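Local coordinates for alpha-actinin-like protein 1 (Schizosaccharomyces pombe, PDB 5BVR) that binds actin filaments and takes part in forming and organising the actin ring during cytokinesis and septation, at residues 116-121 with 225-229; 164-168 with 231-235. Residues are numbered along the deposited sequence.

Both contacts draw on helix 217-234, the last helix of the tandem calponin-homology actin-binding domain, and their centres lie 13 Å apart. Along the chain the segments alternate: 116-121, 164-168, 225-229, 231-235. Contact 1 sets the last part of helix 101-117 and the turn after it, where the chain passes from the first CH repeat to the second, against residues 225-229. Contact 2 lies farther along the same helix, inside the second repeat, where its C-terminal end meets helix 159-168 and a zinc ion. The two touch through Tyr227, whose CE2 lies 4.0 Å from CG1 of Ile165. One terminal helix thus packs within its own repeat and also against the chain leaving the first.

Contact 1. Residues 116-121 with 225-229; sequences TIADIN and AEYFH
Ile120 lays its CG2 methyl over one face of the Phe228 ring, 3.6 Å from the centroid and only 5° off the ring normal, a nearly ideal CH-pi contact. Residues 225-229 are helical. Residues 116-117 are still helical, on helix 101-117, a type I beta turn spans Ile117 to Ile120 (Ile120 N to Ile117 O, 3.0 Å), and the chain is extended by Asn121. CA atoms pair Ile117 with Ala225 at 6.6 Å and Ile120 with Phe228 at 7.7 Å. Phe228, chi1 t, points toward the turn; Ile120, in the mt rotamer, reaches Ala225 CB with CD1 at 4.0 Å. The small Ala225 permits close approach: its CB is 3.6 Å from Thr116 CG2 and 4.1 Å from Ile117 CG1. His229, chi1 m, swings its ring inward so that NE2 donates a straight hydrogen bond to the backbone carbonyl Thr116 O (2.8 Å, 175°); its CE1 lies 3.5 Å from Asp119 OD1. Leu131 of helix 127-138 touches both Ile120 and Phe228, and Trp134 meets the latter edge-to-face. Here the connection between the two CH repeats packs on the last helix of the second, within the tandem CH actin-binding domain of the alpha-actinin family.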
loop_
_atom_site.group_PDB
_atom_site.type_symbol
_atom_site.label_atom_id
_atom_site.label_comp_id
_atom_site.label_asym_id
_atom_site.label_seq_id
_atom_site.Cartn_x
_atom_site.Cartn_y
_atom_site.Cartn_z
ATOM N N THR A 116 6.359 0.715 -4.828
ATOM C CA THR A 116 4.992 0.683 -5.327
ATOM C C THR A 116 4.582 1.973 -6.020
ATOM O O THR A 116 3.761 1.947 -6.907
ATOM C CB THR A 116 4.015 0.396 -4.163
ATOM O OG1 THR A 116 4.233 -0.937 -3.679
ATOM C CG2 THR A 116 2.568 0.538 -4.553
ATOM N N ILE A 117 5.105 3.106 -5.585
ATOM C CA ILE A 117 4.638 4.374 -6.106
ATOM C C ILE A 117 5.625 5.077 -7.023
ATOM O O ILE A 117 5.222 5.685 -7.978
ATOM C CB ILE A 117 4.184 5.259 -4.951
ATOM C CG1 ILE A 117 2.898 4.634 -4.374
ATOM C CG2 ILE A 117 3.927 6.700 -5.396
ATOM C CD1 ILE A 117 2.395 5.270 -3.161
ATOM N N ALA A 118 6.921 4.961 -6.751
ATOM C CA ALA A 118 7.889 5.757 -7.502
ATOM C C ALA A 118 7.828 5.546 -9.022
ATOM O O ALA A 118 8.026 6.495 -9.773
ATOM C CB ALA A 118 9.293 5.477 -7.000
ATOM N N ASP A 119 7.554 4.319 -9.463
ATOM C CA ASP A 119 7.571 4.005 -10.899
ATOM C C ASP A 119 6.254 4.344 -11.600
ATOM O O ASP A 119 6.148 4.236 -12.827
ATOM C CB ASP A 119 7.884 2.525 -11.128
ATOM C CG ASP A 119 6.668 1.652 -10.958
ATOM O OD1 ASP A 119 6.329 1.331 -9.800
ATOM O OD2 ASP A 119 6.036 1.297 -11.979
ATOM N N ILE A 120 5.239 4.730 -10.833
ATOM C CA ILE A 120 3.972 5.162 -11.432
ATOM C C ILE A 120 4.247 6.380 -12.297
ATOM O O ILE A 120 4.937 7.290 -11.887
ATOM C CB ILE A 120 2.920 5.446 -10.344
ATOM C CG1 ILE A 120 2.600 4.164 -9.581
ATOM C CG2 ILE A 120 1.660 6.068 -10.946
ATOM C CD1 ILE A 120 1.636 4.300 -8.454
ATOM N N ASN A 121 3.717 6.385 -13.521
ATOM C CA ASN A 121 3.963 7.467 -14.476
ATOM C C ASN A 121 2.665 7.795 -15.207
ATOM O O ASN A 121 1.968 6.888 -15.667
ATOM C CB ASN A 121 5.053 7.052 -15.477
ATOM C CG ASN A 121 5.578 8.219 -16.312
ATOM O OD1 ASN A 121 4.809 8.964 -16.920
ATOM N ND2 ASN A 121 6.900 8.375 -16.345
ATOM N N ALA A 225 -2.755 2.922 -5.346
ATOM C CA ALA A 225 -1.667 2.455 -6.218
ATOM C C ALA A 225 -1.965 1.061 -6.783
ATOM O O ALA A 225 -1.527 0.726 -7.912
ATOM C CB ALA A 225 -0.331 2.427 -5.467
ATOM N N GLU A 226 -2.694 0.229 -6.040
ATOM C CA GLU A 226 -3.064 -1.108 -6.542
ATOM C C GLU A 226 -3.956 -0.989 -7.772
ATOM O O GLU A 226 -3.858 -1.808 -8.692
ATOM C CB GLU A 226 -3.780 -1.975 -5.498
ATOM C CG GLU A 226 -2.945 -2.300 -4.255
ATOM C CD GLU A 226 -1.906 -3.379 -4.459
ATOM O OE1 GLU A 226 -1.939 -4.057 -5.502
ATOM O OE2 GLU A 226 -1.060 -3.550 -3.555
ATOM N N TYR A 227 -4.838 0.003 -7.787
ATOM C CA TYR A 227 -5.678 0.256 -8.947
ATOM C C TYR A 227 -4.837 0.636 -10.161
ATOM O O TYR A 227 -5.025 0.104 -11.254
ATOM C CB TYR A 227 -6.699 1.367 -8.677
ATOM C CG TYR A 227 -7.857 0.958 -7.782
ATOM C CD1 TYR A 227 -7.645 0.595 -6.461
ATOM C CD2 TYR A 227 -9.157 0.981 -8.242
ATOM C CE1 TYR A 227 -8.709 0.220 -5.648
ATOM C CE2 TYR A 227 -10.209 0.611 -7.447
ATOM C CZ TYR A 227 -9.987 0.248 -6.148
ATOM O OH TYR A 227 -11.065 -0.113 -5.385
ATOM N N PHE A 228 -3.917 1.562 -9.998
ATOM C CA PHE A 228 -3.048 1.958 -11.093
ATOM C C PHE A 228 -2.325 0.748 -11.688
ATOM O O PHE A 228 -2.303 0.540 -12.916
ATOM C CB PHE A 228 -1.991 2.958 -10.634
ATOM C CG PHE A 228 -1.009 3.297 -11.713
ATOM C CD1 PHE A 228 -1.310 4.283 -12.647
ATOM C CD2 PHE A 228 0.170 2.572 -11.868
ATOM C CE1 PHE A 228 -0.430 4.573 -13.685
ATOM C CE2 PHE A 228 1.051 2.871 -12.901
ATOM C CZ PHE A 228 0.737 3.878 -13.811
ATOM N N HIS A 229 -1.692 -0.050 -10.839
ATOM C CA HIS A 229 -0.896 -1.156 -11.376
ATOM C C HIS A 229 -1.784 -2.234 -11.989
ATOM O O HIS A 229 -1.481 -2.764 -13.083
ATOM C CB HIS A 229 0.016 -1.765 -10.321
ATOM C CG HIS A 229 1.147 -0.874 -9.912
ATOM N ND1 HIS A 229 2.187 -0.553 -10.763
ATOM C CD2 HIS A 229 1.374 -0.194 -8.764
ATOM C CE1 HIS A 229 3.027 0.255 -10.135
ATOM N NE2 HIS A 229 2.556 0.484 -8.922
#

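Contact 2. Residues 164-168 with 231-235. With ZN (zinc ion), chain B.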
loop_
_atom_site.group_PDB
_atom_site.type_symbol
_atom_site.label_atom_id
_atom_site.label_comp_id
_atom_site.label_asym_id
_atom_site.label_seq_id
_atom_site.Cartn_x
_atom_site.Cartn_y
_atom_site.Cartn_z
ATOM N N LEU A 164 -13.560 4.929 -10.826
ATOM C CA LEU A 164 -12.366 4.311 -11.398
ATOM C C LEU A 164 -12.696 2.947 -11.968
ATOM O O LEU A 164 -12.256 2.607 -13.051
ATOM C CB LEU A 164 -11.275 4.182 -10.342
ATOM C CG LEU A 164 -10.426 5.412 -10.051
ATOM C CD1 LEU A 164 -9.459 5.098 -8.906
ATOM C CD2 LEU A 164 -9.649 5.875 -11.257
ATOM N N ILE A 165 -13.462 2.159 -11.223
ATOM C CA ILE A 165 -13.834 0.822 -11.660
ATOM C C ILE A 165 -14.738 0.905 -12.887
ATOM O O ILE A 165 -14.508 0.217 -13.890
ATOM C CB ILE A 165 -14.539 0.049 -10.543
ATOM C CG1 ILE A 165 -13.536 -0.219 -9.416
ATOM C CG2 ILE A 165 -15.090 -1.270 -11.065
ATOM C CD1 ILE A 165 -14.169 -0.759 -8.165
ATOM N N HIS A 166 -15.763 1.740 -12.809
ATOM C CA HIS A 166 -16.697 1.868 -13.918
ATOM C C HIS A 166 -16.022 2.270 -15.238
ATOM O O HIS A 166 -16.348 1.719 -16.312
ATOM C CB HIS A 166 -17.799 2.871 -13.560
ATOM C CG HIS A 166 -18.751 3.148 -14.670
ATOM N ND1 HIS A 166 -18.790 4.364 -15.315
ATOM C CD2 HIS A 166 -19.704 2.380 -15.245
ATOM C CE1 HIS A 166 -19.726 4.327 -16.251
ATOM N NE2 HIS A 166 -20.309 3.142 -16.215
ATOM N N GLN A 167 -15.108 3.230 -15.204
ATOM C CA GLN A 167 -14.517 3.702 -16.452
ATOM C C GLN A 167 -13.598 2.642 -17.052
ATOM O O GLN A 167 -13.453 2.555 -18.272
ATOM C CB GLN A 167 -13.802 5.040 -16.305
ATOM C CG GLN A 167 -12.667 5.069 -15.327
ATOM C CD GLN A 167 -11.384 4.558 -15.917
ATOM O OE1 GLN A 167 -11.086 4.810 -17.091
ATOM N NE2 GLN A 167 -10.589 3.868 -15.089
ATOM N N HIS A 168 -13.038 1.799 -16.190
ATOM C CA HIS A 168 -12.157 0.733 -16.650
ATOM C C HIS A 168 -12.961 -0.485 -17.127
ATOM O O HIS A 168 -12.604 -1.126 -18.129
ATOM C CB HIS A 168 -11.196 0.386 -15.507
ATOM C CG HIS A 168 -10.418 -0.874 -15.711
ATOM N ND1 HIS A 168 -9.376 -0.996 -16.624
ATOM C CD2 HIS A 168 -10.563 -2.078 -15.119
ATOM C CE1 HIS A 168 -8.893 -2.229 -16.529
ATOM N NE2 HIS A 168 -9.611 -2.907 -15.648
ATOM N N PHE A 231 -4.980 -1.972 -13.175
ATOM C CA PHE A 231 -5.670 -1.497 -14.365
ATOM C C PHE A 231 -4.679 -1.418 -15.525
ATOM O O PHE A 231 -4.984 -1.830 -16.648
ATOM C CB PHE A 231 -6.305 -0.115 -14.150
ATOM C CG PHE A 231 -7.522 -0.105 -13.271
ATOM C CD1 PHE A 231 -7.979 -1.223 -12.604
ATOM C CD2 PHE A 231 -8.239 1.072 -13.161
ATOM C CE1 PHE A 231 -9.129 -1.157 -11.815
ATOM C CE2 PHE A 231 -9.389 1.137 -12.385
ATOM C CZ PHE A 231 -9.825 0.015 -11.714
ATOM N N SER A 232 -3.513 -0.833 -15.259
ATOM C CA SER A 232 -2.523 -0.646 -16.315
ATOM C C SER A 232 -2.085 -1.987 -16.909
ATOM O O SER A 232 -1.940 -2.135 -18.117
ATOM C CB SER A 232 -1.317 0.130 -15.814
ATOM O OG SER A 232 -1.679 1.446 -15.395
ATOM N N THR A 233 -1.856 -2.967 -16.051
ATOM C CA THR A 233 -1.423 -4.284 -16.494
ATOM C C THR A 233 -2.512 -4.961 -17.291
ATOM O O THR A 233 -2.255 -5.518 -18.369
ATOM C CB THR A 233 -1.022 -5.128 -15.286
ATOM O OG1 THR A 233 0.115 -4.511 -14.676
ATOM C CG2 THR A 233 -0.671 -6.560 -15.688
ATOM N N LEU A 234 -3.736 -4.882 -16.791
ATOM C CA LEU A 234 -4.845 -5.527 -17.457
ATOM C C LEU A 234 -5.170 -4.873 -18.795
ATOM O O LEU A 234 -5.703 -5.539 -19.686
ATOM C CB LEU A 234 -6.067 -5.575 -16.546
ATOM C CG LEU A 234 -5.943 -6.537 -15.358
ATOM C CD1 LEU A 234 -7.000 -6.238 -14.263
ATOM C CD2 LEU A 234 -6.032 -7.979 -15.829
ATOM N N ASP A 235 -4.866 -3.583 -18.924
ATOM C CA ASP A 235 -5.129 -2.846 -20.155
ATOM C C ASP A 235 -4.037 -2.963 -21.232
ATOM O O ASP A 235 -4.194 -2.375 -22.306
ATOM C CB ASP A 235 -5.371 -1.368 -19.846
ATOM C CG ASP A 235 -6.672 -1.140 -19.118
ATOM O OD1 ASP A 235 -7.563 -2.014 -19.140
ATOM O OD2 ASP A 235 -6.784 -0.071 -18.496
HETATM ZN ZN ZN B . -8.528 0.321 -17.670
HETATM O O HOH W 1 -8.111 2.253 -16.538
HETATM O O HOH W 2 -10.534 -2.589 -19.343
HETATM O O HOH W 3 -9.776 0.773 -19.177
#
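A zinc site seen in this crystal structure joins His168, at the end of helix 159-168, to Asp235, just beyond helix 217-234, in the second CH repeat. The metal is held by His168 ND1 at 1.9 Å and Asp235 OD2 at 2.0 Å, with water 3 at 2.0 Å and water 1 at 2.3 Å completing four ligands. Histidine and aspartate suit the place, offering a neutral nitrogen and a charged oxygen to the cation; His168 ND1 and Asp235 OD2, 3.3 Å apart, share no hydrogen bond because both direct lone pairs at the zinc. Water 2 adds a bridge, donating to His168 O (2.8 Å) and to Asp235 OD1 (3.0 Å), while Gln167 NE2 donates both to water 1 (3.3 Å) and to Leu164 O (2.9 Å).

The ring of His168, which binds zinc through ND1 at its edge, stacks face-to-face on Phe231, centroids 4.0 Å apart and planes at 7°. Phe231 is also a knob set into the hole formed by Leu164, Ile165, Gln167 and His168: its CE2 lies 4.1 Å from Leu164 CB and its CZ 4.4 Å from Ile165 CG1. A flat, apolar ring fills this slot well, and Ile198 of helix 183-198 also packs on it. A single knob-into-hole contact joins two helices of the all-helical CH fold, next to a zinc site with two protein ligands and two waters.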